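Local coordinates for protein imidazoleglycerol-phosphate dehydratase (Staphylococcus aureus subsp. aureus, PDB 2AE8) that catalyses the manganese-dependent dehydration of imidazoleglycerol phosphate to imidazole-acetol phosphate, the sixth step of histidine biosynthesis, at residues T58-L63 and G154-E159; H65-F70 and L78-Q83; I123-T128 and I193-S198; V132-S137 and S198-I203. One frame throughout, in Å; residues are numbered along the deposited sequence.

Contact 1 of 4, residues T58-L63 and G154-E159; sequences TGVGFL and GTFDTE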
loop_
_atom_site.group_PDB
_atom_site.type_symbol
_atom_site.label_atom_id
_atom_site.label_comp_id
_atom_site.label_asym_id
_atom_site.label_seq_id
_atom_site.Cartn_x
_atom_site.Cartn_y
_atom_site.Cartn_z
ATOM N N THR B 58 12.126 -9.397 51.994
ATOM C CA THR B 58 12.423 -10.252 50.829
ATOM C C THR B 58 13.865 -10.132 50.358
ATOM O O THR B 58 14.363 -11.001 49.635
ATOM C CB THR B 58 11.542 -9.894 49.607
ATOM O OG1 THR B 58 11.915 -8.594 49.117
ATOM C CG2 THR B 58 10.057 -9.894 49.973
ATOM N N GLY B 59 14.515 -9.043 50.737
ATOM C CA GLY B 59 15.833 -8.707 50.207
ATOM C C GLY B 59 15.768 -7.986 48.864
ATOM O O GLY B 59 16.800 -7.797 48.213
ATOM N N VAL B 60 14.559 -7.594 48.444
ATOM C CA VAL B 60 14.356 -6.860 47.193
ATOM C C VAL B 60 13.463 -5.683 47.535
ATOM O O VAL B 60 12.276 -5.859 47.842
ATOM C CB VAL B 60 13.669 -7.727 46.110
ATOM C CG1 VAL B 60 13.485 -6.938 44.814
ATOM C CG2 VAL B 60 14.444 -9.013 45.846
ATOM N N GLY B 61 14.039 -4.486 47.509
ATOM C CA GLY B 61 13.351 -3.279 47.969
ATOM C C GLY B 61 12.004 -3.044 47.307
ATOM O O GLY B 61 11.002 -2.794 47.981
ATOM N N PHE B 62 11.967 -3.138 45.978
ATOM C CA PHE B 62 10.731 -2.836 45.266
ATOM C C PHE B 62 9.672 -3.880 45.600
ATOM O O PHE B 62 8.504 -3.544 45.747
ATOM C CB PHE B 62 10.954 -2.736 43.741
ATOM C CG PHE B 62 9.715 -2.335 42.983
ATOM C CD1 PHE B 62 9.278 -1.014 42.990
ATOM C CD2 PHE B 62 8.961 -3.290 42.296
ATOM C CE1 PHE B 62 8.118 -0.639 42.297
ATOM C CE2 PHE B 62 7.805 -2.922 41.596
ATOM C CZ PHE B 62 7.383 -1.596 41.601
ATOM N N LEU B 63 10.094 -5.136 45.728
ATOM C CA LEU B 63 9.184 -6.227 46.068
ATOM C C LEU B 63 8.614 -6.027 47.480
ATOM O O LEU B 63 7.424 -6.242 47.697
ATOM C CB LEU B 63 9.864 -7.596 45.925
ATOM C CG LEU B 63 8.966 -8.841 46.026
ATOM C CD1 LEU B 63 7.828 -8.824 45.012
ATOM C CD2 LEU B 63 9.804 -10.120 45.896
ATOM N N GLY B 154 13.859 1.473 39.189
ATOM C CA GLY B 154 15.099 1.454 39.971
ATOM C C GLY B 154 15.958 0.294 39.502
ATOM O O GLY B 154 16.355 0.213 38.336
ATOM N N THR B 155 16.218 -0.641 40.404
ATOM C CA THR B 155 17.080 -1.758 40.073
ATOM C C THR B 155 16.261 -3.027 39.751
ATOM O O THR B 155 16.811 -4.067 39.383
ATOM C CB THR B 155 18.077 -1.977 41.248
ATOM O OG1 THR B 155 19.216 -2.724 40.795
ATOM C CG2 THR B 155 17.402 -2.675 42.377
ATOM N N PHE B 156 14.944 -2.932 39.890
ATOM C CA PHE B 156 14.042 -4.090 39.734
ATOM C C PHE B 156 13.663 -4.380 38.271
ATOM O O PHE B 156 13.096 -3.519 37.602
ATOM C CB PHE B 156 12.771 -3.826 40.544
ATOM C CG PHE B 156 11.842 -5.003 40.659
ATOM C CD1 PHE B 156 12.140 -6.068 41.523
ATOM C CD2 PHE B 156 10.640 -5.026 39.942
ATOM C CE1 PHE B 156 11.274 -7.150 41.648
ATOM C CE2 PHE B 156 9.775 -6.099 40.060
ATOM C CZ PHE B 156 10.079 -7.162 40.916
ATOM N N ASP B 157 13.938 -5.603 37.812
ATOM C CA ASP B 157 13.533 -6.066 36.483
ATOM C C ASP B 157 12.024 -6.222 36.414
ATOM O O ASP B 157 11.426 -7.041 37.084
ATOM C CB ASP B 157 14.212 -7.392 36.123
ATOM C CG ASP B 157 15.705 -7.229 35.864
ATOM O OD1 ASP B 157 16.465 -8.163 36.143
ATOM O OD2 ASP B 157 16.117 -6.166 35.361
ATOM N N THR B 158 11.433 -5.396 35.576
ATOM C CA THR B 158 10.019 -5.260 35.419
ATOM C C THR B 158 9.379 -6.570 34.838
ATOM O O THR B 158 8.201 -6.889 35.098
ATOM C CB THR B 158 9.883 -3.983 34.544
ATOM O OG1 THR B 158 9.008 -3.013 35.123
ATOM C CG2 THR B 158 9.643 -4.261 33.119
ATOM N N GLU B 159 10.150 -7.344 34.081
ATOM C CA GLU B 159 9.670 -8.671 33.645
ATOM C C GLU B 159 9.320 -9.624 34.807
ATOM O O GLU B 159 8.639 -10.631 34.604
ATOM C CB GLU B 159 10.633 -9.345 32.657
ATOM C CG GLU B 159 11.954 -9.852 33.238
ATOM C CD GLU B 159 12.844 -10.505 32.179
ATOM O OE1 GLU B 159 12.530 -10.418 30.957
ATOM O OE2 GLU B 159 13.872 -11.114 32.566
#
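F62 and F156 meet as an oblique aromatic pair, with ring centroids 5.0 Å apart and planes inclined at 38°. The closest approach is from F62 CD2 to F156 CD2, 3.4 Å, where F62 CD2 lies over one face of the F156 ring, toward its rim. Further back the two benzylic carbons also touch, F62 CB lying 3.8 Å from F156 CB. V60 supplies the third member of the cluster: its CG1, anti to the backbone N (chi1 -179°), reaches F156 CD1 at 3.7 Å, so that F156 packs against a methyl of the branched valine as well as against a ring. These contacts join the start of helix 61-74 to the short strand 156-157, from segments 91 residues apart in the chain, within a beta-alpha-beta sandwich built by duplication of a half-domain. V60 is the N-cap of the helix, and an ST turn just before it braces this position, V60 N donating to T58 OG1 at 2.9 Å with an N-H...O angle of 148°. T58 OG1 is also hydrogen-bonded to N64 OD1. Beyond F156, the F62 ring meets H187, a metal ligand, edge-to-face and packs on I190. On the other segment, D157 OD1 accepts a hydrogen bond from the backbone N of G154 of a neighbouring subunit, while D157 OD2 makes a salt bridge with K152 of its own chain.

Contact 2 of 4, residues H65-F70 and L78-Q83; sequences HMLTLF and LNIEAQ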
loop_
_atom_site.group_PDB
_atom_site.type_symbol
_atom_site.label_atom_id
_atom_site.label_comp_id
_atom_site.label_asym_id
_atom_site.label_seq_id
_atom_site.Cartn_x
_atom_site.Cartn_y
_atom_site.Cartn_z
ATOM N N HIS B 65 7.921 -3.148 48.894
ATOM C CA HIS B 65 6.868 -2.147 48.808
ATOM C C HIS B 65 5.584 -2.738 48.229
ATOM O O HIS B 65 4.479 -2.482 48.749
ATOM C CB HIS B 65 7.317 -0.922 47.996
ATOM C CG HIS B 65 6.274 0.157 47.903
ATOM N ND1 HIS B 65 5.579 0.620 49.001
ATOM C CD2 HIS B 65 5.824 0.877 46.847
ATOM C CE1 HIS B 65 4.727 1.558 48.621
ATOM N NE2 HIS B 65 4.855 1.734 47.318
HETATM N N MSE B 66 5.726 -3.525 47.162
HETATM C CA MSE B 66 4.557 -4.134 46.494
HETATM C C MSE B 66 3.794 -5.126 47.403
HETATM O O MSE B 66 2.554 -5.132 47.448
HETATM C CB MSE B 66 4.985 -4.810 45.183
HETATM C CG MSE B 66 5.440 -3.821 44.078
HETATM SE SE MSE B 66 4.142 -2.383 43.635
HETATM C CE MSE B 66 4.936 -0.905 44.608
ATOM N N LEU B 67 4.540 -5.974 48.109
ATOM C CA LEU B 67 3.921 -6.927 49.047
ATOM C C LEU B 67 3.334 -6.209 50.255
ATOM O O LEU B 67 2.353 -6.659 50.824
ATOM C CB LEU B 67 4.910 -8.023 49.462
ATOM C CG LEU B 67 5.415 -8.869 48.287
ATOM C CD1 LEU B 67 6.414 -9.949 48.723
ATOM C CD2 LEU B 67 4.229 -9.486 47.558
ATOM N N THR B 68 3.913 -5.075 50.636
ATOM C CA THR B 68 3.291 -4.253 51.678
ATOM C C THR B 68 1.932 -3.757 51.183
ATOM O O THR B 68 0.949 -3.765 51.929
ATOM C CB THR B 68 4.222 -3.088 52.119
ATOM O OG1 THR B 68 5.397 -3.648 52.722
ATOM C CG2 THR B 68 3.527 -2.147 53.113
ATOM N N LEU B 69 1.867 -3.366 49.909
ATOM C CA LEU B 69 0.601 -2.964 49.290
ATOM C C LEU B 69 -0.411 -4.111 49.246
ATOM O O LEU B 69 -1.603 -3.931 49.551
ATOM C CB LEU B 69 0.858 -2.418 47.869
ATOM C CG LEU B 69 1.334 -0.968 47.810
ATOM C CD1 LEU B 69 2.001 -0.701 46.473
ATOM C CD2 LEU B 69 0.163 0.028 48.042
ATOM N N PHE B 70 0.071 -5.288 48.865
ATOM C CA PHE B 70 -0.739 -6.500 48.853
ATOM C C PHE B 70 -1.388 -6.724 50.228
ATOM O O PHE B 70 -2.600 -6.945 50.335
ATOM C CB PHE B 70 0.125 -7.698 48.451
ATOM C CG PHE B 70 -0.548 -9.035 48.640
ATOM C CD1 PHE B 70 -1.350 -9.580 47.635
ATOM C CD2 PHE B 70 -0.368 -9.760 49.824
ATOM C CE1 PHE B 70 -1.979 -10.824 47.805
ATOM C CE2 PHE B 70 -0.993 -10.995 50.013
ATOM C CZ PHE B 70 -1.807 -11.530 49.004
ATOM N N LEU B 78 1.106 -10.664 55.944
ATOM C CA LEU B 78 2.242 -11.406 55.445
ATOM C C LEU B 78 3.445 -11.203 56.332
ATOM O O LEU B 78 3.768 -10.077 56.716
ATOM C CB LEU B 78 2.615 -10.936 54.031
ATOM C CG LEU B 78 2.230 -11.754 52.815
ATOM C CD1 LEU B 78 2.703 -11.013 51.561
ATOM C CD2 LEU B 78 2.848 -13.145 52.874
ATOM N N ASN B 79 4.120 -12.296 56.643
ATOM C CA ASN B 79 5.421 -12.208 57.259
ATOM C C ASN B 79 6.415 -13.006 56.456
ATOM O O ASN B 79 6.281 -14.215 56.300
ATOM C CB ASN B 79 5.377 -12.635 58.727
ATOM C CG ASN B 79 4.602 -11.652 59.572
ATOM O OD1 ASN B 79 5.165 -10.700 60.093
ATOM N ND2 ASN B 79 3.290 -11.834 59.646
ATOM N N ILE B 80 7.406 -12.303 55.927
ATOM C CA ILE B 80 8.373 -12.922 55.050
ATOM C C ILE B 80 9.772 -12.689 55.565
ATOM O O ILE B 80 10.168 -11.563 55.846
ATOM C CB ILE B 80 8.257 -12.396 53.594
ATOM C CG1 ILE B 80 6.832 -12.610 53.058
ATOM C CG2 ILE B 80 9.307 -13.064 52.702
ATOM C CD1 ILE B 80 6.593 -12.106 51.637
ATOM N N GLU B 81 10.512 -13.776 55.678
ATOM C CA GLU B 81 11.926 -13.696 55.948
ATOM C C GLU B 81 12.667 -14.487 54.896
ATOM O O GLU B 81 12.535 -15.708 54.815
ATOM C CB GLU B 81 12.237 -14.197 57.363
ATOM C CG GLU B 81 12.060 -13.122 58.420
ATOM C CD GLU B 81 13.159 -12.077 58.375
ATOM O OE1 GLU B 81 14.269 -12.398 57.900
ATOM O OE2 GLU B 81 12.918 -10.936 58.809
ATOM N N ALA B 82 13.417 -13.771 54.063
ATOM C CA ALA B 82 14.197 -14.394 53.005
ATOM C C ALA B 82 15.683 -14.227 53.291
ATOM O O ALA B 82 16.106 -13.193 53.823
ATOM C CB ALA B 82 13.839 -13.794 51.660
ATOM N N GLN B 83 16.463 -15.258 52.959
ATOM C CA GLN B 83 17.919 -15.240 53.132
ATOM C C GLN B 83 18.588 -15.782 51.872
ATOM O O GLN B 83 18.043 -16.668 51.199
ATOM C CB GLN B 83 18.363 -16.060 54.356
ATOM C CG GLN B 83 17.562 -15.848 55.662
ATOM C CD GLN B 83 17.532 -14.397 56.152
ATOM O OE1 GLN B 83 16.486 -13.901 56.582
ATOM N NE2 GLN B 83 18.677 -13.713 56.086
#
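L67 and F70, one turn apart on helix 61-74, meet L78 and I80 of strand 77-82, two elements of a beta-alpha-beta unit completed by strand 55-57. The same helix carries H65, a metal ligand, on a side that does not meet the strand, and residues 65-70 probably belong to the substrate site. The helix runs back over the strand at 156° between their directions, their axes approaching to 9.7 Å, and the interface is wholly apolar. Its side chains interlock through their conformations. L67 has CG anti to the carbonyl carbon and then extends fully, which sends CD1 across the gap. I80 answers in like manner: with chi1 at -57° and an extended chi2, its CG1 arm projects beyond the branch point, and I80 CD1 meets L67 CD1 tip to tip at 3.6 Å, the two side chains crossing at about a right angle. F70 uses a different rotamer, with CG anti to its own amide nitrogen, and swings its ring toward the first residue of the strand segment. There L78 CD1 approaches obliquely, 3.7 Å from F70 CD2 and 4.0 Å from F70 CE2. L78 takes a chi1 of -103°, away from the staggered values, which places CD1 beside the F70 ring. Helix 90-111 packs against the same cluster, I97 touching both L67 and I80, and I101 touching L78. E81 is occupied with H55 and N57 of the adjacent strand 55-57. One methyl thus serves two helix residues: L78 CD1 also lies 4.3 Å from L67 CB.

Contact 3 of 4, residues I123-T128 and I193-S198; sequences IPMDET and IFKAFS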
loop_
_atom_site.group_PDB
_atom_site.type_symbol
_atom_site.label_atom_id
_atom_site.label_comp_id
_atom_site.label_asym_id
_atom_site.label_seq_id
_atom_site.Cartn_x
_atom_site.Cartn_y
_atom_site.Cartn_z
ATOM N N ILE B 123 -8.240 -0.001 39.349
ATOM C CA ILE B 123 -7.433 0.968 40.086
ATOM C C ILE B 123 -6.757 1.961 39.127
ATOM O O ILE B 123 -5.995 1.540 38.246
ATOM C CB ILE B 123 -6.329 0.295 40.932
ATOM C CG1 ILE B 123 -6.924 -0.587 42.047
ATOM C CG2 ILE B 123 -5.333 1.372 41.497
ATOM C CD1 ILE B 123 -7.488 0.187 43.211
ATOM N N PRO B 124 -7.004 3.268 39.327
ATOM C CA PRO B 124 -6.294 4.289 38.593
ATOM C C PRO B 124 -5.048 4.727 39.378
ATOM O O PRO B 124 -5.054 4.732 40.629
ATOM C CB PRO B 124 -7.314 5.413 38.535
ATOM C CG PRO B 124 -8.031 5.303 39.919
ATOM C CD PRO B 124 -7.965 3.852 40.294
HETATM N N MSE B 125 -3.978 5.033 38.658
HETATM C CA MSE B 125 -2.778 5.595 39.258
HETATM C C MSE B 125 -2.300 6.684 38.318
HETATM O O MSE B 125 -1.556 6.409 37.384
HETATM C CB MSE B 125 -1.682 4.534 39.432
HETATM C CG MSE B 125 -1.902 3.537 40.545
HETATM SE SE MSE B 125 -1.779 4.355 42.348
HETATM C CE MSE B 125 -0.098 5.319 42.130
ATOM N N ASP B 126 -2.729 7.916 38.578
ATOM C CA ASP B 126 -2.582 9.015 37.638
ATOM C C ASP B 126 -2.983 8.552 36.226
ATOM O O ASP B 126 -4.147 8.205 36.016
ATOM C CB ASP B 126 -1.169 9.635 37.704
ATOM C CG ASP B 126 -0.929 10.408 39.018
ATOM O OD1 ASP B 126 -1.918 10.823 39.653
ATOM O OD2 ASP B 126 0.237 10.587 39.423
ATOM N N GLU B 127 -2.029 8.524 35.289
ATOM C CA GLU B 127 -2.297 8.171 33.885
ATOM C C GLU B 127 -2.730 6.715 33.683
ATOM O O GLU B 127 -3.375 6.369 32.689
ATOM C CB GLU B 127 -1.059 8.478 33.019
ATOM C CG GLU B 127 0.082 7.407 33.054
ATOM C CD GLU B 127 0.717 7.185 34.428
ATOM O OE1 GLU B 127 1.197 6.056 34.697
ATOM O OE2 GLU B 127 0.733 8.127 35.250
ATOM N N THR B 128 -2.374 5.862 34.638
ATOM C CA THR B 128 -2.560 4.415 34.493
ATOM C C THR B 128 -3.940 4.007 34.962
ATOM O O THR B 128 -4.476 4.592 35.913
ATOM C CB THR B 128 -1.513 3.662 35.330
ATOM O OG1 THR B 128 -0.242 3.801 34.702
ATOM C CG2 THR B 128 -1.840 2.161 35.450
ATOM N N ILE B 193 -1.586 -2.507 39.234
ATOM C CA ILE B 193 -1.808 -3.958 39.100
ATOM C C ILE B 193 -1.786 -4.678 40.477
ATOM O O ILE B 193 -2.664 -5.490 40.774
ATOM C CB ILE B 193 -0.774 -4.605 38.158
ATOM C CG1 ILE B 193 -1.000 -4.152 36.693
ATOM C CG2 ILE B 193 -0.800 -6.156 38.273
ATOM C CD1 ILE B 193 0.170 -4.506 35.786
ATOM N N PHE B 194 -0.781 -4.385 41.299
ATOM C CA PHE B 194 -0.733 -4.947 42.658
ATOM C C PHE B 194 -1.928 -4.531 43.504
ATOM O O PHE B 194 -2.515 -5.371 44.182
ATOM C CB PHE B 194 0.572 -4.594 43.376
ATOM C CG PHE B 194 1.660 -5.591 43.166
ATOM C CD1 PHE B 194 1.768 -6.704 44.004
ATOM C CD2 PHE B 194 2.584 -5.426 42.132
ATOM C CE1 PHE B 194 2.783 -7.645 43.823
ATOM C CE2 PHE B 194 3.625 -6.369 41.927
ATOM C CZ PHE B 194 3.724 -7.489 42.783
ATOM N N LYS B 195 -2.307 -3.258 43.453
ATOM C CA LYS B 195 -3.477 -2.789 44.186
ATOM C C LYS B 195 -4.764 -3.490 43.737
ATOM O O LYS B 195 -5.544 -3.974 44.560
ATOM C CB LYS B 195 -3.640 -1.262 44.104
ATOM C CG LYS B 195 -2.582 -0.434 44.903
ATOM C CD LYS B 195 -2.855 1.100 44.865
ATOM C CE LYS B 195 -4.268 1.472 45.389
ATOM N NZ LYS B 195 -4.424 2.960 45.601
ATOM N N ALA B 196 -4.988 -3.549 42.429
ATOM C CA ALA B 196 -6.190 -4.159 41.888
ATOM C C ALA B 196 -6.257 -5.657 42.169
ATOM O O ALA B 196 -7.310 -6.150 42.529
ATOM C CB ALA B 196 -6.305 -3.891 40.381
ATOM N N PHE B 197 -5.163 -6.384 41.972
ATOM C CA PHE B 197 -5.171 -7.814 42.256
ATOM C C PHE B 197 -5.503 -8.087 43.733
ATOM O O PHE B 197 -6.320 -8.952 44.037
ATOM C CB PHE B 197 -3.821 -8.458 41.935
ATOM C CG PHE B 197 -3.737 -9.912 42.365
ATOM C CD1 PHE B 197 -4.302 -10.912 41.585
ATOM C CD2 PHE B 197 -3.124 -10.265 43.581
ATOM C CE1 PHE B 197 -4.244 -12.250 41.974
ATOM C CE2 PHE B 197 -3.072 -11.594 43.988
ATOM C CZ PHE B 197 -3.626 -12.595 43.179
ATOM N N SER B 198 -4.839 -7.356 44.633
ATOM C CA SER B 198 -5.010 -7.529 46.083
ATOM C C SER B 198 -6.459 -7.291 46.473
ATOM O O SER B 198 -7.034 -8.067 47.223
ATOM C CB SER B 198 -4.159 -6.525 46.842
ATOM O OG SER B 198 -2.816 -6.630 46.463
HETATM O O HOH W 1 -5.124 4.399 43.429
#
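This is a helix-on-sheet packing contact on the sheet that contains strands 118-125 and 128-135: I123 and M125 at the end of strand 118-125 lie against K195 and A196 of helix 186-205, the two segments running antiparallel at 162° with axes 8.2 Å apart. I123 rests directly on the helix backbone. Its CG1 comes within 3.6 Å of A196 N and 3.8 Å of A196 CB, a closeness consistent with the small size of the alanine. The other branch, I123 CG2, lies against the aliphatic part of K195, 4.0 Å from K195 CE, and the two side chains cross at about a right angle. The lysine chain bends at chi3 (57°), and the selenium of M125, a selenomethionine, adds a looser touch on K195 CD. After M125 the chain reverses in a type II' turn, where T128 OG1 donates to E127 OE1 at 2.7 Å, arriving 47° out of the carboxylate plane; E127 OE2 bonds to ND1 of H188, a manganese ligand. The ammonium end of K195 returns to the strand through water: K195 NZ donates to a water at 2.7 Å, which in turn donates to P124 O at 2.8 Å. A further hydrogen bond joins K195 NZ to Y118 OH of a neighbouring subunit. One side chain therefore does two kinds of work, its methylenes belonging to the apolar packing on I123 while its charged end is satisfied by polar partners, one of them across a subunit interface.

Contact 4 of 4, residues V132-S137 and S198-I203; sequences VVVDIS and SRALGI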
loop_
_atom_site.group_PDB
_atom_site.type_symbol
_atom_site.label_atom_id
_atom_site.label_comp_id
_atom_site.label_asym_id
_atom_site.label_seq_id
_atom_site.Cartn_x
_atom_site.Cartn_y
_atom_site.Cartn_z
ATOM N N VAL B 132 -8.247 -5.899 37.370
ATOM C CA VAL B 132 -7.937 -7.296 37.682
ATOM C C VAL B 132 -9.217 -8.014 38.072
ATOM O O VAL B 132 -10.014 -7.491 38.860
ATOM C CB VAL B 132 -6.861 -7.436 38.753
ATOM C CG1 VAL B 132 -6.627 -8.910 39.072
ATOM C CG2 VAL B 132 -5.545 -6.767 38.269
ATOM N N VAL B 133 -9.395 -9.198 37.498
ATOM C CA VAL B 133 -10.554 -10.055 37.723
ATOM C C VAL B 133 -10.017 -11.351 38.304
ATOM O O VAL B 133 -9.169 -11.988 37.689
ATOM C CB VAL B 133 -11.309 -10.376 36.383
ATOM C CG1 VAL B 133 -12.433 -11.379 36.621
ATOM C CG2 VAL B 133 -11.863 -9.087 35.742
ATOM N N VAL B 134 -10.484 -11.731 39.494
ATOM C CA VAL B 134 -10.123 -13.056 40.035
ATOM C C VAL B 134 -11.317 -13.945 40.333
ATOM O O VAL B 134 -12.377 -13.477 40.763
ATOM C CB VAL B 134 -9.039 -13.065 41.203
ATOM C CG1 VAL B 134 -8.351 -11.731 41.437
ATOM C CG2 VAL B 134 -9.527 -13.761 42.506
ATOM N N ASP B 135 -11.148 -15.222 40.032
ATOM C CA ASP B 135 -12.139 -16.221 40.341
ATOM C C ASP B 135 -11.418 -17.300 41.134
ATOM O O ASP B 135 -10.512 -17.959 40.611
ATOM C CB ASP B 135 -12.748 -16.793 39.050
ATOM C CG ASP B 135 -13.736 -17.936 39.306
ATOM O OD1 ASP B 135 -13.981 -18.278 40.484
ATOM O OD2 ASP B 135 -14.264 -18.502 38.319
ATOM N N ILE B 136 -11.804 -17.460 42.404
ATOM C CA ILE B 136 -11.317 -18.598 43.205
ATOM C C ILE B 136 -12.055 -19.837 42.686
ATOM O O ILE B 136 -13.045 -20.281 43.267
ATOM C CB ILE B 136 -11.546 -18.382 44.721
ATOM C CG1 ILE B 136 -10.919 -17.061 45.182
ATOM C CG2 ILE B 136 -10.972 -19.548 45.527
ATOM C CD1 ILE B 136 -11.267 -16.674 46.653
ATOM N N SER B 137 -11.570 -20.371 41.566
ATOM C CA SER B 137 -12.271 -21.385 40.796
ATOM C C SER B 137 -11.721 -22.787 40.995
ATOM O O SER B 137 -12.403 -23.778 40.704
ATOM C CB SER B 137 -12.140 -21.057 39.310
ATOM O OG SER B 137 -10.770 -21.059 38.963
ATOM N N SER B 198 -4.839 -7.356 44.633
ATOM C CA SER B 198 -5.010 -7.529 46.083
ATOM C C SER B 198 -6.459 -7.291 46.473
ATOM O O SER B 198 -7.034 -8.067 47.223
ATOM C CB SER B 198 -4.159 -6.525 46.842
ATOM O OG SER B 198 -2.816 -6.630 46.463
ATOM N N ARG B 199 -7.032 -6.201 45.977
ATOM C CA ARG B 199 -8.388 -5.845 46.314
ATOM C C ARG B 199 -9.368 -6.859 45.765
ATOM O O ARG B 199 -10.267 -7.283 46.474
ATOM C CB ARG B 199 -8.734 -4.448 45.820
ATOM C CG ARG B 199 -8.072 -3.343 46.613
ATOM C CD ARG B 199 -9.019 -2.175 46.755
ATOM N NE ARG B 199 -8.809 -1.520 48.044
ATOM C CZ ARG B 199 -9.769 -0.987 48.793
ATOM N NH1 ARG B 199 -11.044 -1.005 48.404
ATOM N NH2 ARG B 199 -9.443 -0.423 49.934
ATOM N N ALA B 200 -9.189 -7.249 44.503
ATOM C CA ALA B 200 -10.037 -8.265 43.872
ATOM C C ALA B 200 -9.963 -9.588 44.631
ATOM O O ALA B 200 -10.992 -10.248 44.839
ATOM C CB ALA B 200 -9.622 -8.486 42.402
ATOM N N LEU B 201 -8.750 -9.991 44.999
ATOM C CA LEU B 201 -8.551 -11.192 45.807
ATOM C C LEU B 201 -9.264 -11.063 47.150
ATOM O O LEU B 201 -10.038 -11.938 47.515
ATOM C CB LEU B 201 -7.062 -11.502 46.022
ATOM C CG LEU B 201 -6.770 -12.740 46.892
ATOM C CD1 LEU B 201 -7.261 -14.030 46.251
ATOM C CD2 LEU B 201 -5.296 -12.836 47.246
ATOM N N GLY B 202 -9.015 -9.962 47.860
ATOM C CA GLY B 202 -9.706 -9.672 49.113
ATOM C C GLY B 202 -11.210 -9.849 48.974
ATOM O O GLY B 202 -11.833 -10.562 49.776
ATOM N N ILE B 203 -11.797 -9.215 47.952
ATOM C CA ILE B 203 -13.246 -9.297 47.703
ATOM C C ILE B 203 -13.686 -10.749 47.538
ATOM O O ILE B 203 -14.671 -11.170 48.137
ATOM C CB ILE B 203 -13.680 -8.491 46.442
ATOM C CG1 ILE B 203 -13.707 -6.986 46.744
ATOM C CG2 ILE B 203 -15.053 -8.971 45.911
ATOM C CD1 ILE B 203 -13.530 -6.086 45.472
#
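The hydrogen bond from G202 N to S198 O, 2.8 Å, spans the helical turn from which A200 CB packs on V134 CG1 of the neighbouring strand, 3.6 Å away. A200 sits at the middle of the interface. Its CB also comes within 3.7 Å of V132 O, a carbonyl whose residue is paired through the backbone with M121 of strand 118-125. V132 CG1 adds a longer contact of 4.5 Å with the same A200 CB. The axes of strand 132-135 and helix 198-203 approach to 7.6 Å, with a crossing angle of -30°. V134 has its CG1 branch almost eclipsing the backbone N (chi1 -10°), a torsion best treated as doubtful; as modelled it leaves CG1 over the helix, also 4.0 Å from L201 N. V134 CG2 meets L201 CD1 loosely at 4.4 Å. With CG anti to the backbone N (chi1 179°), the far part of the L201 side chain comes near V134, although its bond to CB does not point at the strand. Past the strand, I136 forms an inverse gamma turn and packs on A204 and L205 of the same helix. V133 and D135 belong to the other side of the sheet, where both meet P124 of a neighbouring subunit, and D135 makes a salt bridge with R117, a probable substrate-binding residue. The whole is a helix laid obliquely along an inner strand of a four-stranded mixed sheet; the strand order 1-2-4-3 recurs in the chain's other sheet, in keeping with a duplicated beta-alpha-beta sandwich.

Contacts 1 and 2 share helix 61-74 and have centres 12 Å apart, T58 CG2 lying 3.9 Å from L67 CD1. Contacts 3 and 4 share helix 186-205, their centres 14 Å apart, and A196 CB touches V132 CG2 at 3.6 Å. The two pairs meet where the helices pack together: F70 CE1 of contact 2 is 3.9 Å from L201 CD2 of contact 4, and M66 SE is 3.7 Å from F194 CD2 of contact 3. Contact 2 reaches the metal directly, through the ligand H65; the side chains of F62 and M125 lie about 6 and 5 Å from bound magnesium ions, those of L67 and V134 about 12 and 14 Å from one.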